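DNA polymerase II large subunit (Pyrococcus horikoshii, PDB 5BKH) carries an intein, a probably self-splicing element captured here as a domain-swapped mini-intein, within the large subunit of an archaeal DNA polymerase with exonuclease activity. Local coordinates at residues T14-Q19 with V164-N169; Q19-P24 with P51-K56; I55-F60 with V68-E73. All coordinates share one frame; numbering follows the deposited sequence.

Interaction 1 (T14-Q19 with V164-N169); sequences TRILVQ and VIINEN
The carbonyl oxygen of Ile-165 is met from strand 15-19 by two neighbouring donors, neither of them strong. Leu-17 N gives Ile-165 O a weak, bent hydrogen bond (3.3 Å, 133° at the hydrogen), and the CA of Ile-16 makes a C-H...O approach to the same oxygen at 3.6 Å. With the strands crossing at 121°, backbone pairing goes no further and side chains carry the rest. Ile-16 holds CG1 between its backbone N and carbonyl carbon (chi1 78°), which leaves CG2 beside the N, where it meets Val-164 CG1 at 3.7 Å; farther along the chain, Ile-16 CD1 lies 3.8 Å from Val-164 CG2. These two side chains cross at about a right angle. So do Thr-14 and Ile-166, with Thr-14 CG2 3.5 Å from Ile-166 CD1, while Thr-14 OG1 turns to a hydrogen bond with Gln-174. Leu-17 CD2 and Ile-165 CD1 touch more lightly, at 4.1 Å, and Leu-133 and Ile-128 of the second subunit pack on these two residues. Beyond Ile-166 the chain reverses through a type II' turn, so that strands 164-166 and 169-171 form a tight beta hairpin, its first strand laid across strand 15-20 of the all-beta Hint fold of inteins.

Interaction 2 (Q19-P24 with P51-K56); sequences QINGTP and PKVDIK
Ile-20 and Ile-55 meet methyl to methyl, CG2 of the first 3.4 Å from CD1 of the second, and their rotamers explain how. Ile-20 has its CG1 in the crowded position between N and carbonyl carbon (chi1 78°), leaving CG2 beside the N; Ile-55 extends CG1 away from its own N and then bends at chi2 (58°), which swings CD1 onto that methyl. Val-53 CG1 adds a second apolar touch, against Ile-20 CB. Asn-21 lies across two neighbours at about a right angle: its OD1 rests 3.4 Å from Asp-54 CB and its ND2 3.7 Å from Val-53 CG1, with the amide turned 59° from the Asp-54 carboxylate. In the backbone, Asn-21 N bonds Asp-54 O at 3.1 Å, in the carbonyl plane on a lone pair, and Ile-20 CA makes a C-H...O contact with the same oxygen. At the other end Gln-19 N reaches Lys-56 O at 2.8 Å, while the return bond from Lys-56 N to Gln-19 O, 3.0 Å, is more bent. A type I' turn runs from Ile-20 to Thr-23, and Gly-22 supplies the backbone angles it needs: a classic two-residue beta hairpin, bonded along one arm to a further strand.

Interaction 3 (I55-F60 with V68-E73); sequences IKVYSF and VLTDIE
The Lys-56 side chain lies across the neighbouring strand, at about a right angle to Leu-69, and can be followed atom by atom. Its CB lies 3.6 Å from Thr-70 O; CG stays near that oxygen and comes within range of Asp-71 OD1; CD rests 3.7 Å from Leu-69 CB; CE is 3.6 Å from Asp-71 OD1. Bends at chi2 and chi3 steer the chain on to NZ, which forms a long salt bridge, 4.0 Å, with Asp-71 OD1, while Asp-71 OD2 is paired with Lys-159. Next to it, Leu-69 CD2 sits over one face of the Tyr-58 ring, 3.6 Å from its centroid, a CH-pi contact displaced toward CE2. A serine in place of Tyr-58 would probably leave the Leu-69 methyl without its aromatic platform and open a gap beside it. Val-57 and Thr-70 point the same way on the other face, with Val-57 CG1 and Thr-70 CG2 3.4 Å apart; Val-57 CG1 also meets Ile-72 CG1 at 3.6 Å. Paired backbone bonds join Val-57 with Thr-70 and Ser-59 with Val-68, fastening the hairpin. Its Tyr-58 and Leu-69 side chains reach strand 15-20, whereas Val-57, Thr-70 and Ile-72 pack on strand 153-158, and Phe-36 of strand 36-37 covers Ile-55 and Ile-72.

In the fold
Interactions 2 and 3 are neighbouring pairings within one antiparallel sheet, 15-20 with 55-61 and 55-61 with 66-78, while interaction 1 lays a separate small hairpin against strand 15-20 of that sheet. The centres of interactions 2 and 3 are about 10 Å apart; those of interactions 1 and 3 lie about 11 Å apart, and those of 1 and 2 about 14 Å. Side chains knit them together: Gln-19 OE1 is 3.1 Å from Tyr-58 OH, a probable hydrogen bond, and Ile-165 CD1 packs 3.3 Å from Tyr-58 O. Interactions 1 and 3 also both touch the second subunit, where Leu-133 of that copy meets Leu-17 and Tyr-58, consistent with the domain-swapped assembly. Interaction 2 lies at the surface.

Interaction 1 (T14-Q19 with V164-N169)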
loop_
_atom_site.group_PDB
_atom_site.type_symbol
_atom_site.label_atom_id
_atom_site.label_comp_id
_atom_site.label_asym_id
_atom_site.label_seq_id
_atom_site.Cartn_x
_atom_site.Cartn_y
_atom_site.Cartn_z
ATOM N N THR A 14 -16.668 -2.936 21.197
ATOM C CA THR A 14 -16.396 -4.292 21.658
ATOM C C THR A 14 -16.458 -4.354 23.181
ATOM O O THR A 14 -15.823 -3.549 23.868
ATOM C CB THR A 14 -15.031 -4.752 21.153
ATOM O OG1 THR A 14 -15.161 -5.244 19.813
ATOM C CG2 THR A 14 -14.462 -5.844 22.038
ATOM N N ARG A 15 -17.226 -5.308 23.707
ATOM C CA ARG A 15 -17.437 -5.446 25.144
ATOM C C ARG A 15 -16.483 -6.480 25.726
ATOM O O ARG A 15 -16.448 -7.628 25.271
ATOM C CB ARG A 15 -18.880 -5.845 25.452
ATOM C CG ARG A 15 -19.925 -5.027 24.722
ATOM C CD ARG A 15 -21.323 -5.473 25.103
ATOM N NE ARG A 15 -21.806 -4.752 26.274
ATOM C CZ ARG A 15 -22.411 -3.574 26.225
ATOM N NH1 ARG A 15 -22.623 -2.953 25.076
ATOM N NH2 ARG A 15 -22.808 -3.001 27.358
ATOM N N ILE A 16 -15.717 -6.072 26.732
ATOM C CA ILE A 16 -14.810 -6.965 27.430
ATOM C C ILE A 16 -15.213 -6.986 28.893
ATOM O O ILE A 16 -15.877 -6.074 29.397
ATOM C CB ILE A 16 -13.330 -6.556 27.273
ATOM C CG1 ILE A 16 -12.994 -5.377 28.189
ATOM C CG2 ILE A 16 -13.019 -6.218 25.823
ATOM C CD1 ILE A 16 -11.511 -5.151 28.359
ATOM N N LEU A 17 -14.792 -8.038 29.582
ATOM C CA LEU A 17 -15.282 -8.311 30.922
ATOM C C LEU A 17 -14.244 -7.968 31.991
ATOM O O LEU A 17 -13.082 -8.408 31.944
ATOM C CB LEU A 17 -15.795 -9.754 30.999
ATOM C CG LEU A 17 -16.068 -10.579 32.248
ATOM C CD1 LEU A 17 -17.193 -11.523 32.003
ATOM C CD2 LEU A 17 -14.883 -11.477 32.380
ATOM N N VAL A 18 -14.684 -7.151 32.947
ATOM C CA VAL A 18 -13.835 -6.536 33.951
ATOM C C VAL A 18 -14.540 -6.647 35.294
ATOM O O VAL A 18 -15.713 -7.011 35.383
ATOM C CB VAL A 18 -13.534 -5.051 33.637
ATOM C CG1 VAL A 18 -12.531 -4.928 32.501
ATOM C CG2 VAL A 18 -14.822 -4.286 33.322
ATOM N N GLN A 19 -13.797 -6.329 36.344
ATOM C CA GLN A 19 -14.328 -6.206 37.691
ATOM C C GLN A 19 -14.105 -4.772 38.145
ATOM O O GLN A 19 -12.957 -4.310 38.218
ATOM C CB GLN A 19 -13.652 -7.201 38.636
ATOM C CG GLN A 19 -13.962 -6.989 40.101
ATOM C CD GLN A 19 -13.421 -8.109 40.964
ATOM O OE1 GLN A 19 -13.559 -9.283 40.626
ATOM N NE2 GLN A 19 -12.796 -7.752 42.079
ATOM N N VAL A 164 -7.967 -11.132 26.583
ATOM C CA VAL A 164 -9.185 -10.458 27.005
ATOM C C VAL A 164 -10.378 -11.361 26.717
ATOM O O VAL A 164 -10.366 -12.157 25.774
ATOM C CB VAL A 164 -9.301 -9.077 26.309
ATOM C CG1 VAL A 164 -10.568 -8.955 25.497
ATOM C CG2 VAL A 164 -9.214 -7.971 27.338
ATOM N N ILE A 165 -11.411 -11.248 27.546
ATOM C CA ILE A 165 -12.561 -12.140 27.482
ATOM C C ILE A 165 -13.722 -11.381 26.858
ATOM O O ILE A 165 -14.304 -10.481 27.476
ATOM C CB ILE A 165 -12.926 -12.694 28.863
ATOM C CG1 ILE A 165 -11.754 -13.512 29.408
ATOM C CG2 ILE A 165 -14.179 -13.552 28.774
ATOM C CD1 ILE A 165 -11.670 -13.532 30.909
ATOM N N ILE A 166 -14.062 -11.761 25.633
ATOM C CA ILE A 166 -15.119 -11.127 24.857
ATOM C C ILE A 166 -16.242 -12.143 24.725
ATOM O O ILE A 166 -16.061 -13.190 24.092
ATOM C CB ILE A 166 -14.614 -10.690 23.475
ATOM C CG1 ILE A 166 -13.453 -9.704 23.618
ATOM C CG2 ILE A 166 -15.751 -10.088 22.666
ATOM C CD1 ILE A 166 -13.042 -9.040 22.324
ATOM N N ASN A 167 -17.401 -11.827 25.307
ATOM C CA ASN A 167 -18.497 -12.784 25.423
ATOM C C ASN A 167 -18.001 -14.038 26.130
ATOM O O ASN A 167 -17.668 -13.994 27.319
ATOM C CB ASN A 167 -19.080 -13.133 24.051
ATOM C CG ASN A 167 -19.787 -11.961 23.403
ATOM O OD1 ASN A 167 -20.350 -11.105 24.086
ATOM N ND2 ASN A 167 -19.754 -11.914 22.074
ATOM N N GLU A 168 -17.925 -15.151 25.402
ATOM C CA GLU A 168 -17.446 -16.409 25.956
ATOM C C GLU A 168 -16.014 -16.729 25.550
ATOM O O GLU A 168 -15.439 -17.691 26.072
ATOM C CB GLU A 168 -18.365 -17.559 25.520
ATOM C CG GLU A 168 -19.807 -17.420 25.992
ATOM C CD GLU A 168 -20.452 -18.752 26.341
ATOM O OE1 GLU A 168 -20.602 -19.593 25.429
ATOM O OE2 GLU A 168 -20.823 -18.953 27.518
ATOM N N ASN A 169 -15.424 -15.946 24.655
ATOM C CA ASN A 169 -14.170 -16.304 24.013
ATOM C C ASN A 169 -12.979 -15.581 24.630
ATOM O O ASN A 169 -13.102 -14.490 25.194
ATOM C CB ASN A 169 -14.233 -16.000 22.516
ATOM C CG ASN A 169 -15.260 -16.852 21.795
ATOM O OD1 ASN A 169 -16.199 -16.337 21.189
ATOM N ND2 ASN A 169 -15.083 -18.167 21.858
#

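Interaction 2 (Q19-P24 with P51-K56)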
loop_
_atom_site.group_PDB
_atom_site.type_symbol
_atom_site.label_atom_id
_atom_site.label_comp_id
_atom_site.label_asym_id
_atom_site.label_seq_id
_atom_site.Cartn_x
_atom_site.Cartn_y
_atom_site.Cartn_z
ATOM N N GLN A 19 -13.797 -6.329 36.344
ATOM C CA GLN A 19 -14.328 -6.206 37.691
ATOM C C GLN A 19 -14.105 -4.772 38.145
ATOM O O GLN A 19 -12.957 -4.310 38.218
ATOM C CB GLN A 19 -13.652 -7.201 38.636
ATOM C CG GLN A 19 -13.962 -6.989 40.101
ATOM C CD GLN A 19 -13.421 -8.109 40.964
ATOM O OE1 GLN A 19 -13.559 -9.283 40.626
ATOM N NE2 GLN A 19 -12.796 -7.752 42.079
ATOM N N ILE A 20 -15.202 -4.062 38.405
ATOM C CA ILE A 20 -15.163 -2.715 38.960
ATOM C C ILE A 20 -15.801 -2.765 40.343
ATOM O O ILE A 20 -16.888 -3.332 40.515
ATOM C CB ILE A 20 -15.853 -1.682 38.041
ATOM C CG1 ILE A 20 -17.379 -1.729 38.144
ATOM C CG2 ILE A 20 -15.474 -1.920 36.594
ATOM C CD1 ILE A 20 -18.090 -0.919 37.078
ATOM N N ASN A 21 -15.094 -2.215 41.334
ATOM C CA ASN A 21 -15.551 -2.190 42.727
ATOM C C ASN A 21 -16.076 -3.555 43.175
ATOM O O ASN A 21 -17.111 -3.661 43.835
ATOM C CB ASN A 21 -16.607 -1.102 42.937
ATOM C CG ASN A 21 -16.055 0.298 42.719
ATOM O OD1 ASN A 21 -14.963 0.625 43.183
ATOM N ND2 ASN A 21 -16.814 1.132 42.018
ATOM N N GLY A 22 -15.356 -4.613 42.799
ATOM C CA GLY A 22 -15.684 -5.965 43.196
ATOM C C GLY A 22 -16.682 -6.678 42.303
ATOM O O GLY A 22 -16.665 -7.911 42.233
ATOM N N THR A 23 -17.551 -5.937 41.620
ATOM C CA THR A 23 -18.498 -6.701 40.820
ATOM C C THR A 23 -18.020 -6.814 39.378
ATOM O O THR A 23 -17.465 -5.854 38.826
ATOM C CB THR A 23 -19.883 -6.049 40.841
ATOM O OG1 THR A 23 -19.824 -4.772 40.196
ATOM C CG2 THR A 23 -20.360 -5.863 42.273
ATOM N N PRO A 24 -18.214 -7.978 38.758
ATOM C CA PRO A 24 -17.831 -8.148 37.354
ATOM C C PRO A 24 -18.962 -7.814 36.394
ATOM O O PRO A 24 -20.138 -8.079 36.650
ATOM C CB PRO A 24 -17.479 -9.639 37.286
ATOM C CG PRO A 24 -18.414 -10.267 38.270
ATOM C CD PRO A 24 -18.636 -9.249 39.373
ATOM N N PRO A 51 -6.970 5.446 36.699
ATOM C CA PRO A 51 -8.392 5.099 36.780
ATOM C C PRO A 51 -9.087 5.888 37.876
ATOM O O PRO A 51 -8.508 6.197 38.920
ATOM C CB PRO A 51 -8.355 3.601 37.114
ATOM C CG PRO A 51 -7.110 3.451 37.928
ATOM C CD PRO A 51 -6.118 4.466 37.398
ATOM N N LYS A 52 -10.348 6.230 37.624
ATOM C CA LYS A 52 -11.175 6.897 38.618
ATOM C C LYS A 52 -12.164 5.946 39.278
ATOM O O LYS A 52 -13.031 6.390 40.036
ATOM C CB LYS A 52 -11.906 8.088 37.995
ATOM C CG LYS A 52 -12.447 7.859 36.597
ATOM C CD LYS A 52 -12.749 9.192 35.925
ATOM C CE LYS A 52 -13.470 9.005 34.605
ATOM N NZ LYS A 52 -13.611 10.294 33.872
ATOM N N VAL A 53 -12.043 4.649 39.006
ATOM C CA VAL A 53 -12.829 3.609 39.658
ATOM C C VAL A 53 -11.927 2.389 39.794
ATOM O O VAL A 53 -11.087 2.132 38.926
ATOM C CB VAL A 53 -14.118 3.295 38.863
ATOM C CG1 VAL A 53 -14.635 1.896 39.171
ATOM C CG2 VAL A 53 -15.196 4.336 39.147
ATOM N N ASP A 54 -12.070 1.661 40.903
ATOM C CA ASP A 54 -11.319 0.426 41.105
ATOM C C ASP A 54 -11.531 -0.526 39.933
ATOM O O ASP A 54 -12.601 -1.128 39.798
ATOM C CB ASP A 54 -11.727 -0.243 42.418
ATOM C CG ASP A 54 -10.928 0.265 43.600
ATOM O OD1 ASP A 54 -11.395 1.208 44.276
ATOM O OD2 ASP A 54 -9.832 -0.280 43.854
ATOM N N ILE A 55 -10.518 -0.661 39.083
ATOM C CA ILE A 55 -10.620 -1.381 37.819
ATOM C C ILE A 55 -9.713 -2.602 37.863
ATOM O O ILE A 55 -8.612 -2.553 38.424
ATOM C CB ILE A 55 -10.259 -0.464 36.629
ATOM C CG1 ILE A 55 -10.894 -0.966 35.330
ATOM C CG2 ILE A 55 -8.745 -0.319 36.466
ATOM C CD1 ILE A 55 -12.384 -1.076 35.382
ATOM N N LYS A 56 -10.197 -3.709 37.299
ATOM C CA LYS A 56 -9.334 -4.826 36.940
ATOM C C LYS A 56 -9.950 -5.523 35.736
ATOM O O LYS A 56 -11.172 -5.563 35.589
ATOM C CB LYS A 56 -9.141 -5.804 38.107
ATOM C CG LYS A 56 -7.975 -5.443 39.024
ATOM C CD LYS A 56 -7.166 -6.655 39.437
ATOM C CE LYS A 56 -6.577 -6.465 40.826
ATOM N NZ LYS A 56 -5.560 -7.507 41.143
#

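Interaction 3 (I55-F60 with V68-E73)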
loop_
_atom_site.group_PDB
_atom_site.type_symbol
_atom_site.label_atom_id
_atom_site.label_comp_id
_atom_site.label_asym_id
_atom_site.label_seq_id
_atom_site.Cartn_x
_atom_site.Cartn_y
_atom_site.Cartn_z
ATOM N N ILE A 55 -10.518 -0.661 39.083
ATOM C CA ILE A 55 -10.620 -1.381 37.819
ATOM C C ILE A 55 -9.713 -2.602 37.863
ATOM O O ILE A 55 -8.612 -2.553 38.424
ATOM C CB ILE A 55 -10.259 -0.464 36.629
ATOM C CG1 ILE A 55 -10.894 -0.966 35.330
ATOM C CG2 ILE A 55 -8.745 -0.319 36.466
ATOM C CD1 ILE A 55 -12.384 -1.076 35.382
ATOM N N LYS A 56 -10.197 -3.709 37.299
ATOM C CA LYS A 56 -9.334 -4.826 36.940
ATOM C C LYS A 56 -9.950 -5.523 35.736
ATOM O O LYS A 56 -11.172 -5.563 35.589
ATOM C CB LYS A 56 -9.141 -5.804 38.107
ATOM C CG LYS A 56 -7.975 -5.443 39.024
ATOM C CD LYS A 56 -7.166 -6.655 39.437
ATOM C CE LYS A 56 -6.577 -6.465 40.826
ATOM N NZ LYS A 56 -5.560 -7.507 41.143
ATOM N N VAL A 57 -9.100 -6.046 34.858
ATOM C CA VAL A 57 -9.571 -6.722 33.653
ATOM C C VAL A 57 -9.428 -8.225 33.853
ATOM O O VAL A 57 -8.439 -8.695 34.441
ATOM C CB VAL A 57 -8.813 -6.234 32.398
ATOM C CG1 VAL A 57 -7.334 -6.405 32.567
ATOM C CG2 VAL A 57 -9.289 -6.952 31.149
ATOM N N TYR A 58 -10.424 -8.988 33.383
ATOM C CA TYR A 58 -10.368 -10.443 33.478
ATOM C C TYR A 58 -9.560 -11.004 32.310
ATOM O O TYR A 58 -9.892 -10.767 31.141
ATOM C CB TYR A 58 -11.787 -10.997 33.482
ATOM C CG TYR A 58 -12.457 -11.070 34.840
ATOM C CD1 TYR A 58 -13.576 -10.287 35.135
ATOM C CD2 TYR A 58 -12.063 -12.018 35.776
ATOM C CE1 TYR A 58 -14.195 -10.365 36.362
ATOM C CE2 TYR A 58 -12.703 -12.118 37.004
ATOM C CZ TYR A 58 -13.774 -11.289 37.285
ATOM O OH TYR A 58 -14.415 -11.388 38.503
ATOM N N SER A 59 -8.494 -11.737 32.631
ATOM C CA SER A 59 -7.652 -12.393 31.641
ATOM C C SER A 59 -7.546 -13.887 31.944
ATOM O O SER A 59 -8.220 -14.393 32.851
ATOM C CB SER A 59 -6.270 -11.740 31.620
ATOM O OG SER A 59 -5.539 -12.101 30.464
ATOM N N PHE A 60 -6.684 -14.598 31.215
ATOM C CA PHE A 60 -6.541 -16.040 31.364
ATOM C C PHE A 60 -5.082 -16.407 31.588
ATOM O O PHE A 60 -4.188 -15.870 30.926
ATOM C CB PHE A 60 -7.076 -16.784 30.131
ATOM C CG PHE A 60 -7.259 -18.264 30.345
ATOM C CD1 PHE A 60 -8.404 -18.753 30.950
ATOM C CD2 PHE A 60 -6.284 -19.163 29.946
ATOM C CE1 PHE A 60 -8.577 -20.107 31.152
ATOM C CE2 PHE A 60 -6.451 -20.523 30.144
ATOM C CZ PHE A 60 -7.598 -20.994 30.746
ATOM N N VAL A 68 -8.227 -15.171 35.665
ATOM C CA VAL A 68 -7.477 -14.371 36.627
ATOM C C VAL A 68 -7.789 -12.889 36.436
ATOM O O VAL A 68 -8.267 -12.457 35.387
ATOM C CB VAL A 68 -5.958 -14.640 36.499
ATOM C CG1 VAL A 68 -5.412 -14.027 35.223
ATOM C CG2 VAL A 68 -5.201 -14.155 37.732
ATOM N N LEU A 69 -7.542 -12.112 37.493
ATOM C CA LEU A 69 -7.617 -10.655 37.464
ATOM C C LEU A 69 -6.246 -10.046 37.212
ATOM O O LEU A 69 -5.241 -10.500 37.770
ATOM C CB LEU A 69 -8.177 -10.113 38.779
ATOM C CG LEU A 69 -9.627 -10.471 39.087
ATOM C CD1 LEU A 69 -9.981 -10.032 40.481
ATOM C CD2 LEU A 69 -10.536 -9.752 38.083
ATOM N N THR A 70 -6.205 -9.004 36.382
ATOM C CA THR A 70 -4.953 -8.291 36.190
ATOM C C THR A 70 -5.214 -6.796 36.072
ATOM O O THR A 70 -6.345 -6.341 35.858
ATOM C CB THR A 70 -4.169 -8.821 34.975
ATOM O OG1 THR A 70 -2.767 -8.599 35.180
ATOM C CG2 THR A 70 -4.593 -8.132 33.700
ATOM N N ASP A 71 -4.134 -6.038 36.240
ATOM C CA ASP A 71 -4.207 -4.588 36.319
ATOM C C ASP A 71 -4.210 -3.964 34.933
ATOM O O ASP A 71 -3.474 -4.391 34.036
ATOM C CB ASP A 71 -3.032 -4.041 37.131
ATOM C CG ASP A 71 -3.142 -4.366 38.606
ATOM O OD1 ASP A 71 -4.272 -4.338 39.140
ATOM O OD2 ASP A 71 -2.099 -4.650 39.232
ATOM N N ILE A 72 -5.042 -2.939 34.769
ATOM C CA ILE A 72 -5.129 -2.173 33.531
ATOM C C ILE A 72 -4.134 -1.022 33.643
ATOM O O ILE A 72 -4.427 0.004 34.255
ATOM C CB ILE A 72 -6.548 -1.663 33.285
ATOM C CG1 ILE A 72 -7.530 -2.829 33.185
ATOM C CG2 ILE A 72 -6.589 -0.801 32.036
ATOM C CD1 ILE A 72 -8.855 -2.455 32.554
ATOM N N GLU A 73 -2.949 -1.188 33.050
ATOM C CA GLU A 73 -1.937 -0.142 33.141
ATOM C C GLU A 73 -2.348 1.089 32.337
ATOM O O GLU A 73 -2.468 2.192 32.882
ATOM C CB GLU A 73 -0.586 -0.681 32.670
ATOM C CG GLU A 73 -0.049 -1.810 33.537
ATOM C CD GLU A 73 1.229 -2.414 32.990
ATOM O OE1 GLU A 73 1.527 -2.195 31.796
ATOM O OE2 GLU A 73 1.933 -3.114 33.751
#